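Local atomic coordinates of glutathione peroxidase (Hypocrea jecorina, PDB entry 6VPD), a protein that probably catalyses the reduction of hydroperoxides to alcohols and water, using thioredoxin as the electron donor. Residues 79-84 against 186-191; 30-35 against 135-140; 72-77 against 116-121. All blocks are in the same frame, centred on the assembly; numbering follows the deposited sequence.

Contact 1: residues 79-84 against 186-191; sequences KEYPDD and AIKQPA
An aromatic-aliphatic contact, with Tyr81 and Asp84 meeting Ile187 and Lys188, joins the ends of two helices in the thioredoxin fold. Helix 64-80 is the connecting helix of a beta-alpha-beta crossover, and residues 81-84 carry the chain from its end to strand 85-92. Helix 176-188 is the last of the chain. Ile187 is the hydrophobic centre of the contact. Its CG2, anti to the backbone N, lies over one face of the Tyr81 ring at 3.9 Å from the centroid, a CH-pi contact 22° off the normal. The methyl is displaced toward the rim, and its closest ring atom is CD1 of Tyr81. A beta-branched residue suits this place because its other arm, ending in CD1, also reaches Tyr81, approaching CB at 4.1 Å. Ile187 CG2 also meets Asp84, at its CB (3.9 Å) and a little nearer at OD1, the oxygen that forms a salt bridge with Arg162. Arg162 also donates a hydrogen bond to the carbonyl O of Ile187, near the end of the last helix. A type II turn from Tyr81 to Asp84, closed by the bond from Asp84 N to Tyr81 O (3.1 Å), sets both side chains facing the second helix. On the solvent side, a long flexible lysine can span to the phenol: Lys188 runs extended until chi4 (56°) turns its ammonium toward Tyr81. There NZ donates a hydrogen bond to Tyr81 OH at 2.7 Å, coming in obliquely to the ring.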
loop_
_atom_site.group_PDB
_atom_site.type_symbol
_atom_site.label_atom_id
_atom_site.label_comp_id
_atom_site.label_asym_id
_atom_site.label_seq_id
_atom_site.Cartn_x
_atom_site.Cartn_y
_atom_site.Cartn_z
ATOM N N LYS A 79 25.762 6.142 -10.302
ATOM C CA LYS A 79 27.152 6.429 -9.962
ATOM C C LYS A 79 27.977 5.146 -9.901
ATOM O O LYS A 79 28.956 4.985 -10.637
ATOM C CB LYS A 79 27.216 7.181 -8.631
ATOM C CG LYS A 79 26.491 8.528 -8.632
ATOM C CD LYS A 79 26.394 9.129 -7.217
ATOM C CE LYS A 79 25.796 10.543 -7.239
ATOM N NZ LYS A 79 25.664 11.135 -5.867
ATOM N N GLU A 80 27.585 4.220 -9.019
ATOM C CA GLU A 80 28.275 2.940 -8.877
ATOM C C GLU A 80 28.421 2.198 -10.206
ATOM O O GLU A 80 29.467 1.607 -10.479
ATOM C CB GLU A 80 27.519 2.054 -7.887
ATOM C CG GLU A 80 27.260 2.681 -6.538
ATOM C CD GLU A 80 27.590 1.736 -5.401
ATOM O OE1 GLU A 80 28.753 1.763 -4.938
ATOM O OE2 GLU A 80 26.699 0.962 -4.975
ATOM N N TYR A 81 27.381 2.211 -11.038
ATOM C CA TYR A 81 27.279 1.325 -12.199
ATOM C C TYR A 81 26.636 2.069 -13.348
ATOM O O TYR A 81 25.485 1.802 -13.713
ATOM C CB TYR A 81 26.461 0.078 -11.867
ATOM C CG TYR A 81 27.104 -0.793 -10.849
ATOM C CD1 TYR A 81 28.165 -1.631 -11.194
ATOM C CD2 TYR A 81 26.662 -0.778 -9.544
ATOM C CE1 TYR A 81 28.763 -2.429 -10.248
ATOM C CE2 TYR A 81 27.241 -1.563 -8.598
ATOM C CZ TYR A 81 28.288 -2.394 -8.948
ATOM O OH TYR A 81 28.854 -3.182 -7.977
ATOM N N PRO A 82 27.355 3.003 -13.957
ATOM C CA PRO A 82 26.738 3.834 -15.001
ATOM C C PRO A 82 26.345 3.000 -16.214
ATOM O O PRO A 82 27.128 2.178 -16.702
ATOM C CB PRO A 82 27.832 4.858 -15.330
ATOM C CG PRO A 82 29.122 4.197 -14.921
ATOM C CD PRO A 82 28.766 3.358 -13.711
ATOM N N ASP A 83 25.110 3.213 -16.685
ATOM C CA ASP A 83 24.522 2.535 -17.843
ATOM C C ASP A 83 24.076 1.111 -17.516
ATOM O O ASP A 83 23.441 0.447 -18.350
ATOM C CB ASP A 83 25.495 2.499 -19.030
ATOM C CG ASP A 83 25.619 3.840 -19.753
ATOM O OD1 ASP A 83 25.205 4.889 -19.195
ATOM O OD2 ASP A 83 26.173 3.826 -20.880
ATOM N N ASP A 84 24.397 0.625 -16.312
ATOM C CA ASP A 84 24.030 -0.743 -15.949
ATOM C C ASP A 84 22.546 -0.917 -15.680
ATOM O O ASP A 84 22.064 -2.057 -15.724
ATOM C CB ASP A 84 24.789 -1.194 -14.707
ATOM C CG ASP A 84 26.204 -1.561 -15.006
ATOM O OD1 ASP A 84 26.406 -2.724 -15.424
ATOM O OD2 ASP A 84 27.100 -0.692 -14.834
ATOM N N ALA A 186 21.605 -8.113 -9.216
ATOM C CA ALA A 186 21.285 -8.342 -10.619
ATOM C C ALA A 186 22.367 -7.761 -11.518
ATOM O O ALA A 186 22.693 -8.362 -12.548
ATOM C CB ALA A 186 19.918 -7.770 -10.978
ATOM N N ILE A 187 22.986 -6.642 -11.108
ATOM C CA ILE A 187 23.997 -5.989 -11.941
ATOM C C ILE A 187 25.291 -6.805 -11.974
ATOM O O ILE A 187 25.911 -6.966 -13.035
ATOM C CB ILE A 187 24.244 -4.546 -11.452
ATOM C CG1 ILE A 187 23.052 -3.653 -11.790
ATOM C CG2 ILE A 187 25.544 -3.963 -12.049
ATOM C CD1 ILE A 187 23.138 -2.293 -11.147
ATOM N N LYS A 188 25.733 -7.320 -10.820
ATOM C CA LYS A 188 26.971 -8.099 -10.812
ATOM C C LYS A 188 26.843 -9.418 -11.570
ATOM O O LYS A 188 27.865 -10.040 -11.867
ATOM C CB LYS A 188 27.422 -8.384 -9.384
ATOM C CG LYS A 188 27.755 -7.165 -8.550
ATOM C CD LYS A 188 28.121 -7.622 -7.147
ATOM C CE LYS A 188 28.936 -6.590 -6.427
ATOM N NZ LYS A 188 28.209 -5.290 -6.407
ATOM N N GLN A 189 25.632 -9.848 -11.891
ATOM C CA GLN A 189 25.359 -11.064 -12.651
ATOM C C GLN A 189 25.590 -10.813 -14.140
ATOM O O GLN A 189 25.157 -9.787 -14.666
ATOM C CB GLN A 189 23.906 -11.520 -12.432
ATOM C CG GLN A 189 23.672 -12.328 -11.182
ATOM C CD GLN A 189 24.281 -13.717 -11.279
ATOM O OE1 GLN A 189 24.249 -14.362 -12.337
ATOM N NE2 GLN A 189 24.847 -14.183 -10.173
ATOM N N PRO A 190 26.255 -11.716 -14.848
ATOM C CA PRO A 190 26.394 -11.530 -16.295
ATOM C C PRO A 190 25.090 -11.846 -17.007
ATOM O O PRO A 190 24.280 -12.642 -16.529
ATOM C CB PRO A 190 27.498 -12.522 -16.676
ATOM C CG PRO A 190 27.440 -13.570 -15.622
ATOM C CD PRO A 190 27.006 -12.888 -14.358
ATOM N N ALA A 191 24.884 -11.190 -18.154
ATOM C CA ALA A 191 23.798 -11.545 -19.057
ATOM C C ALA A 191 24.129 -12.848 -19.794
ATOM O O ALA A 191 25.296 -13.235 -19.896
ATOM C CB ALA A 191 23.563 -10.426 -20.068
#

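Contact 2: residues 30-35 against 135-140; sequences FDFKVP and YKWLKK
Apolar contact between Phe32 and Trp137 carries the whole of this small interface, in which no hydrogen bond passes from one segment to the other. The closest approach runs from Phe32 CZ to Trp137 CB at 3.4 Å, with the methylene oblique to the phenyl ring. Aromatic contact follows from the same pose. Phe32 CE1 lies over one face of the indole, off toward the rim and 3.7 Å from Trp137 CG. The phenyl and the five-membered ring have centroids 5.2 Å apart and planes inclined at 46°. Chi1 of Trp137 (180°) sets CG across from the backbone N, which presents both CB and the indole face to Phe32. In the thioredoxin fold of this family, the contact joins the residue leading into strand 33-35, which pairs with strand 41-43 in the N-terminal hairpin, to helix 133-141. A large flat residue suits the buried Trp137 position, since it also meets Thr27 in a loop and Val166 on strand 166-170. A phenylalanine suits position 32 because its flat apolar ring can lie against the indole while also touching Pro133 and Leu134 of the same helix.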
loop_
_atom_site.group_PDB
_atom_site.type_symbol
_atom_site.label_atom_id
_atom_site.label_comp_id
_atom_site.label_asym_id
_atom_site.label_seq_id
_atom_site.Cartn_x
_atom_site.Cartn_y
_atom_site.Cartn_z
ATOM N N PHE A 30 12.630 -8.027 -22.737
ATOM C CA PHE A 30 13.100 -7.234 -23.870
ATOM C C PHE A 30 12.406 -7.590 -25.198
ATOM O O PHE A 30 12.715 -6.957 -26.219
ATOM C CB PHE A 30 14.622 -7.371 -23.984
ATOM C CG PHE A 30 15.361 -7.111 -22.676
ATOM C CD1 PHE A 30 15.484 -5.822 -22.166
ATOM C CD2 PHE A 30 15.934 -8.161 -21.965
ATOM C CE1 PHE A 30 16.167 -5.591 -20.969
ATOM C CE2 PHE A 30 16.613 -7.935 -20.774
ATOM C CZ PHE A 30 16.730 -6.648 -20.281
ATOM N N ASP A 31 11.469 -8.551 -25.208
ATOM C CA ASP A 31 10.618 -8.787 -26.373
ATOM C C ASP A 31 9.551 -7.704 -26.558
ATOM O O ASP A 31 8.922 -7.645 -27.621
ATOM C CB ASP A 31 9.912 -10.158 -26.276
ATOM C CG ASP A 31 10.882 -11.352 -26.363
ATOM O OD1 ASP A 31 12.038 -11.136 -26.776
ATOM O OD2 ASP A 31 10.491 -12.501 -26.023
ATOM N N PHE A 32 9.315 -6.855 -25.562
ATOM C CA PHE A 32 8.120 -6.026 -25.599
ATOM C C PHE A 32 8.428 -4.651 -26.175
ATOM O O PHE A 32 9.573 -4.195 -26.183
ATOM C CB PHE A 32 7.521 -5.880 -24.208
ATOM C CG PHE A 32 6.734 -7.072 -23.748
ATOM C CD1 PHE A 32 7.355 -8.108 -23.076
ATOM C CD2 PHE A 32 5.352 -7.142 -23.965
ATOM C CE1 PHE A 32 6.623 -9.207 -22.654
ATOM C CE2 PHE A 32 4.619 -8.227 -23.537
ATOM C CZ PHE A 32 5.252 -9.260 -22.881
ATOM N N LYS A 33 7.382 -4.005 -26.680
ATOM C CA LYS A 33 7.412 -2.623 -27.135
ATOM C C LYS A 33 6.398 -1.840 -26.314
ATOM O O LYS A 33 5.350 -2.373 -25.945
ATOM C CB LYS A 33 7.077 -2.502 -28.636
ATOM C CG LYS A 33 8.008 -3.251 -29.569
ATOM C CD LYS A 33 7.540 -4.696 -29.780
ATOM C CE LYS A 33 8.528 -5.473 -30.658
ATOM N NZ LYS A 33 7.923 -6.728 -31.225
ATOM N N VAL A 34 6.714 -0.584 -26.021
ATOM C CA VAL A 34 5.870 0.275 -25.191
ATOM C C VAL A 34 5.905 1.684 -25.760
ATOM O O VAL A 34 6.872 2.074 -26.435
ATOM C CB VAL A 34 6.344 0.292 -23.722
ATOM C CG1 VAL A 34 6.180 -1.070 -23.055
ATOM C CG2 VAL A 34 7.794 0.729 -23.669
ATOM N N PRO A 35 4.877 2.489 -25.490
ATOM C CA PRO A 35 4.911 3.889 -25.932
ATOM C C PRO A 35 5.649 4.766 -24.939
ATOM O O PRO A 35 5.483 4.634 -23.724
ATOM C CB PRO A 35 3.430 4.270 -25.988
ATOM C CG PRO A 35 2.852 3.491 -24.840
ATOM C CD PRO A 35 3.608 2.166 -24.811
ATOM N N TYR A 135 2.315 -5.413 -19.017
ATOM C CA TYR A 135 1.885 -5.639 -17.640
ATOM C C TYR A 135 1.118 -6.942 -17.476
ATOM O O TYR A 135 1.167 -7.547 -16.397
ATOM C CB TYR A 135 1.044 -4.467 -17.136
ATOM C CG TYR A 135 1.921 -3.481 -16.436
ATOM C CD1 TYR A 135 2.180 -3.608 -15.092
ATOM C CD2 TYR A 135 2.565 -2.478 -17.142
ATOM C CE1 TYR A 135 3.017 -2.734 -14.443
ATOM C CE2 TYR A 135 3.418 -1.590 -16.498
ATOM C CZ TYR A 135 3.632 -1.724 -15.145
ATOM O OH TYR A 135 4.471 -0.860 -14.494
ATOM N N LYS A 136 0.402 -7.397 -18.510
ATOM C CA LYS A 136 -0.171 -8.735 -18.427
ATOM C C LYS A 136 0.925 -9.780 -18.220
ATOM O O LYS A 136 0.779 -10.700 -17.406
ATOM C CB LYS A 136 -0.998 -9.029 -19.674
ATOM C CG LYS A 136 -2.302 -8.239 -19.729
ATOM C CD LYS A 136 -3.194 -8.692 -20.870
ATOM C CE LYS A 136 -4.387 -7.721 -21.046
ATOM N NZ LYS A 136 -5.303 -8.130 -22.151
ATOM N N TRP A 137 2.058 -9.613 -18.900
ATOM C CA TRP A 137 3.169 -10.540 -18.728
ATOM C C TRP A 137 3.821 -10.393 -17.352
ATOM O O TRP A 137 4.029 -11.392 -16.653
ATOM C CB TRP A 137 4.184 -10.324 -19.847
ATOM C CG TRP A 137 5.377 -11.212 -19.781
ATOM C CD1 TRP A 137 5.467 -12.509 -20.212
ATOM C CD2 TRP A 137 6.671 -10.864 -19.273
ATOM N NE1 TRP A 137 6.736 -12.982 -20.006
ATOM C CE2 TRP A 137 7.496 -11.993 -19.428
ATOM C CE3 TRP A 137 7.216 -9.702 -18.723
ATOM C CZ2 TRP A 137 8.832 -11.995 -19.040
ATOM C CZ3 TRP A 137 8.529 -9.714 -18.321
ATOM C CH2 TRP A 137 9.323 -10.847 -18.482
ATOM N N LEU A 138 4.163 -9.154 -16.950
ATOM C CA LEU A 138 4.785 -8.931 -15.642
ATOM C C LEU A 138 3.967 -9.543 -14.506
ATOM O O LEU A 138 4.525 -10.105 -13.562
ATOM C CB LEU A 138 4.973 -7.431 -15.379
ATOM C CG LEU A 138 6.086 -6.691 -16.129
ATOM C CD1 LEU A 138 6.110 -5.231 -15.739
ATOM C CD2 LEU A 138 7.447 -7.315 -15.918
ATOM N N LYS A 139 2.638 -9.453 -14.589
ATOM C CA LYS A 139 1.789 -9.882 -13.480
ATOM C C LYS A 139 1.733 -11.406 -13.365
ATOM O O LYS A 139 1.866 -11.944 -12.259
ATOM C CB LYS A 139 0.396 -9.262 -13.645
ATOM C CG LYS A 139 0.316 -7.795 -13.144
ATOM C CD LYS A 139 -0.617 -6.920 -13.972
ATOM C CE LYS A 139 -2.061 -7.295 -13.829
ATOM N NZ LYS A 139 -2.839 -6.795 -14.984
ATOM N N LYS A 140 1.549 -12.115 -14.492
ATOM C CA LYS A 140 1.641 -13.574 -14.510
ATOM C C LYS A 140 3.013 -14.053 -14.074
ATOM O O LYS A 140 3.129 -15.020 -13.312
ATOM C CB LYS A 140 1.359 -14.121 -15.916
ATOM C CG LYS A 140 -0.075 -13.969 -16.399
ATOM C CD LYS A 140 -1.013 -14.871 -15.622
ATOM C CE LYS A 140 -2.454 -14.663 -16.036
ATOM N NZ LYS A 140 -3.390 -15.362 -15.116
#

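Contact 3: residues 72-77 against 116-121; sequences SVYQAI and VTFPVM
Tyr74 swings out from helix 64-80 with its CG opposite the backbone N (chi1 177°), while the CG of Phe118 is folded between its own N and carbonyl carbon (chi1 48°). These two settings bring the phenol flat against the base of the phenylalanine side chain. Phe118 CB sits over the centre of the Tyr74 ring, 3.9 Å from the centroid and close to the ring normal, a CH-pi contact. Beyond it the phenyl turns an edge to the same tyrosine: the rings are T-shaped (edge-to-face), with centroids 5.9 Å apart and planes at 85°. A tyrosine suits this partly exposed site, giving Phe118 a flat face. Thr117 comes from another direction, its OG1 at the edge of the phenol and 3.7 Å from Tyr74 CE2. Gln75, bent at chi2, brings its NE2 to 3.2 Å from Thr117 OG1, but the angle is too poor for a hydrogen bond. Polar types fit the exposed Thr117 and the partly exposed Gln75, whereas Phe118 is buried. Exchanging Tyr74 for an alanine is likely to open a gap beside Phe118, leaving its CB and ring edge without the aromatic face they rest on. The loop packs on the connecting helix of the beta-alpha-beta unit 51-58, 64-80, 85-92 of the thioredoxin fold. Glu71 of that helix accepts a hydrogen bond from Thr117 N, and backbone bonds join Pro119 and Met121 to Gly89 of strand 85-92. Tyr74 and Phe118 both reach Val87 of that strand, while Val73 and Ile77 pack against helix 176-188.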
loop_
_atom_site.group_PDB
_atom_site.type_symbol
_atom_site.label_atom_id
_atom_site.label_comp_id
_atom_site.label_asym_id
_atom_site.label_seq_id
_atom_site.Cartn_x
_atom_site.Cartn_y
_atom_site.Cartn_z
ATOM N N SER A 72 16.329 8.918 -6.132
ATOM C CA SER A 72 17.519 8.751 -5.306
ATOM C C SER A 72 18.208 7.408 -5.560
ATOM O O SER A 72 19.428 7.354 -5.736
ATOM C CB SER A 72 17.139 8.914 -3.834
ATOM O OG SER A 72 18.186 8.492 -2.980
ATOM N N VAL A 73 17.448 6.311 -5.575
ATOM C CA VAL A 73 18.031 5.006 -5.891
ATOM C C VAL A 73 18.623 5.000 -7.299
ATOM O O VAL A 73 19.628 4.332 -7.558
ATOM C CB VAL A 73 16.970 3.897 -5.713
ATOM C CG1 VAL A 73 17.563 2.519 -6.005
ATOM C CG2 VAL A 73 16.411 3.927 -4.310
ATOM N N TYR A 74 18.038 5.765 -8.216
ATOM C CA TYR A 74 18.519 5.799 -9.598
ATOM C C TYR A 74 19.804 6.597 -9.737
ATOM O O TYR A 74 20.661 6.253 -10.555
ATOM C CB TYR A 74 17.458 6.401 -10.507
ATOM C CG TYR A 74 17.878 6.549 -11.946
ATOM C CD1 TYR A 74 18.143 5.430 -12.734
ATOM C CD2 TYR A 74 17.965 7.806 -12.534
ATOM C CE1 TYR A 74 18.499 5.564 -14.057
ATOM C CE2 TYR A 74 18.316 7.951 -13.857
ATOM C CZ TYR A 74 18.581 6.833 -14.615
ATOM O OH TYR A 74 18.937 6.989 -15.934
ATOM N N GLN A 75 19.935 7.704 -8.998
ATOM C CA GLN A 75 21.205 8.423 -9.013
ATOM C C GLN A 75 22.308 7.577 -8.394
ATOM O O GLN A 75 23.389 7.438 -8.975
ATOM C CB GLN A 75 21.088 9.768 -8.292
ATOM C CG GLN A 75 20.061 10.715 -8.859
ATOM C CD GLN A 75 20.396 11.210 -10.257
ATOM O OE1 GLN A 75 21.400 10.818 -10.856
ATOM N NE2 GLN A 75 19.549 12.085 -10.787
ATOM N N ALA A 76 22.048 7.006 -7.211
ATOM C CA ALA A 76 22.990 6.134 -6.524
ATOM C C ALA A 76 23.570 5.102 -7.482
ATOM O O ALA A 76 24.731 5.207 -7.893
ATOM C CB ALA A 76 22.305 5.438 -5.352
ATOM N N ILE A 77 22.752 4.129 -7.886
ATOM C CA ILE A 77 23.232 3.048 -8.738
ATOM C C ILE A 77 23.802 3.568 -10.057
ATOM O O ILE A 77 24.686 2.935 -10.644
ATOM C CB ILE A 77 22.089 2.040 -8.944
ATOM C CG1 ILE A 77 21.691 1.449 -7.594
ATOM C CG2 ILE A 77 22.488 0.934 -9.914
ATOM C CD1 ILE A 77 20.320 0.846 -7.603
ATOM N N VAL A 116 12.135 13.948 -11.769
ATOM C CA VAL A 116 12.903 12.727 -11.937
ATOM C C VAL A 116 13.698 12.837 -13.229
ATOM O O VAL A 116 13.383 13.636 -14.110
ATOM C CB VAL A 116 12.014 11.462 -11.951
ATOM C CG1 VAL A 116 10.934 11.559 -10.887
ATOM C CG2 VAL A 116 11.420 11.236 -13.329
ATOM N N THR A 117 14.746 12.020 -13.334
ATOM C CA THR A 117 15.578 11.998 -14.533
ATOM C C THR A 117 15.475 10.711 -15.344
ATOM O O THR A 117 15.848 10.723 -16.519
ATOM C CB THR A 117 17.053 12.236 -14.170
ATOM O OG1 THR A 117 17.412 11.413 -13.054
ATOM C CG2 THR A 117 17.286 13.694 -13.808
ATOM N N PHE A 118 14.980 9.612 -14.760
ATOM C CA PHE A 118 14.836 8.370 -15.503
ATOM C C PHE A 118 13.712 8.495 -16.519
ATOM O O PHE A 118 12.823 9.341 -16.373
ATOM C CB PHE A 118 14.566 7.191 -14.567
ATOM C CG PHE A 118 13.489 7.438 -13.548
ATOM C CD1 PHE A 118 12.153 7.245 -13.868
ATOM C CD2 PHE A 118 13.822 7.824 -12.249
ATOM C CE1 PHE A 118 11.157 7.459 -12.921
ATOM C CE2 PHE A 118 12.841 8.040 -11.295
ATOM C CZ PHE A 118 11.501 7.859 -11.632
ATOM N N PRO A 119 13.740 7.676 -17.570
ATOM C CA PRO A 119 12.685 7.752 -18.590
ATOM C C PRO A 119 11.307 7.497 -17.991
ATOM O O PRO A 119 11.084 6.506 -17.285
ATOM C CB PRO A 119 13.073 6.658 -19.596
ATOM C CG PRO A 119 14.562 6.437 -19.374
ATOM C CD PRO A 119 14.799 6.708 -17.916
ATOM N N VAL A 120 10.374 8.397 -18.290
ATOM C CA VAL A 120 8.963 8.216 -17.969
ATOM C C VAL A 120 8.202 8.026 -19.277
ATOM O O VAL A 120 8.385 8.794 -20.229
ATOM C CB VAL A 120 8.415 9.400 -17.155
ATOM C CG1 VAL A 120 6.913 9.443 -17.230
ATOM C CG2 VAL A 120 8.882 9.286 -15.703
ATOM N N MET A 121 7.354 7.004 -19.325
ATOM C CA MET A 121 6.832 6.489 -20.579
ATOM C C MET A 121 5.400 6.965 -20.820
ATOM O O MET A 121 4.800 7.691 -20.018
ATOM C CB MET A 121 6.926 4.957 -20.586
ATOM C CG MET A 121 8.363 4.443 -20.534
ATOM S SD MET A 121 9.212 4.749 -22.100
ATOM C CE MET A 121 10.923 4.433 -21.693
#

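Overall arrangement
Contacts 1 and 3 both use helix 64-80, the first just past its end and the other along its side, and they touch where Ile187 CD1 meets Ile77 CG2 at 3.5 Å. Contact 2 holds a different pair, the N-terminal hairpin and helix 133-141, and lies across the chain's centre from contact 3; the two meet through Pro35 and Met121. Each has one buried residue, Ile187, Trp137 or Phe118, with partners that are more exposed. Contact 1, its centre about 16 Å from that of the chain against about 10 and 11 Å for contacts 2 and 3, adds a lysine-phenol hydrogen bond to its apolar heart. Contact 2 is wholly apolar, and contact 3 relies on aromatic packing with polar side chains alongside.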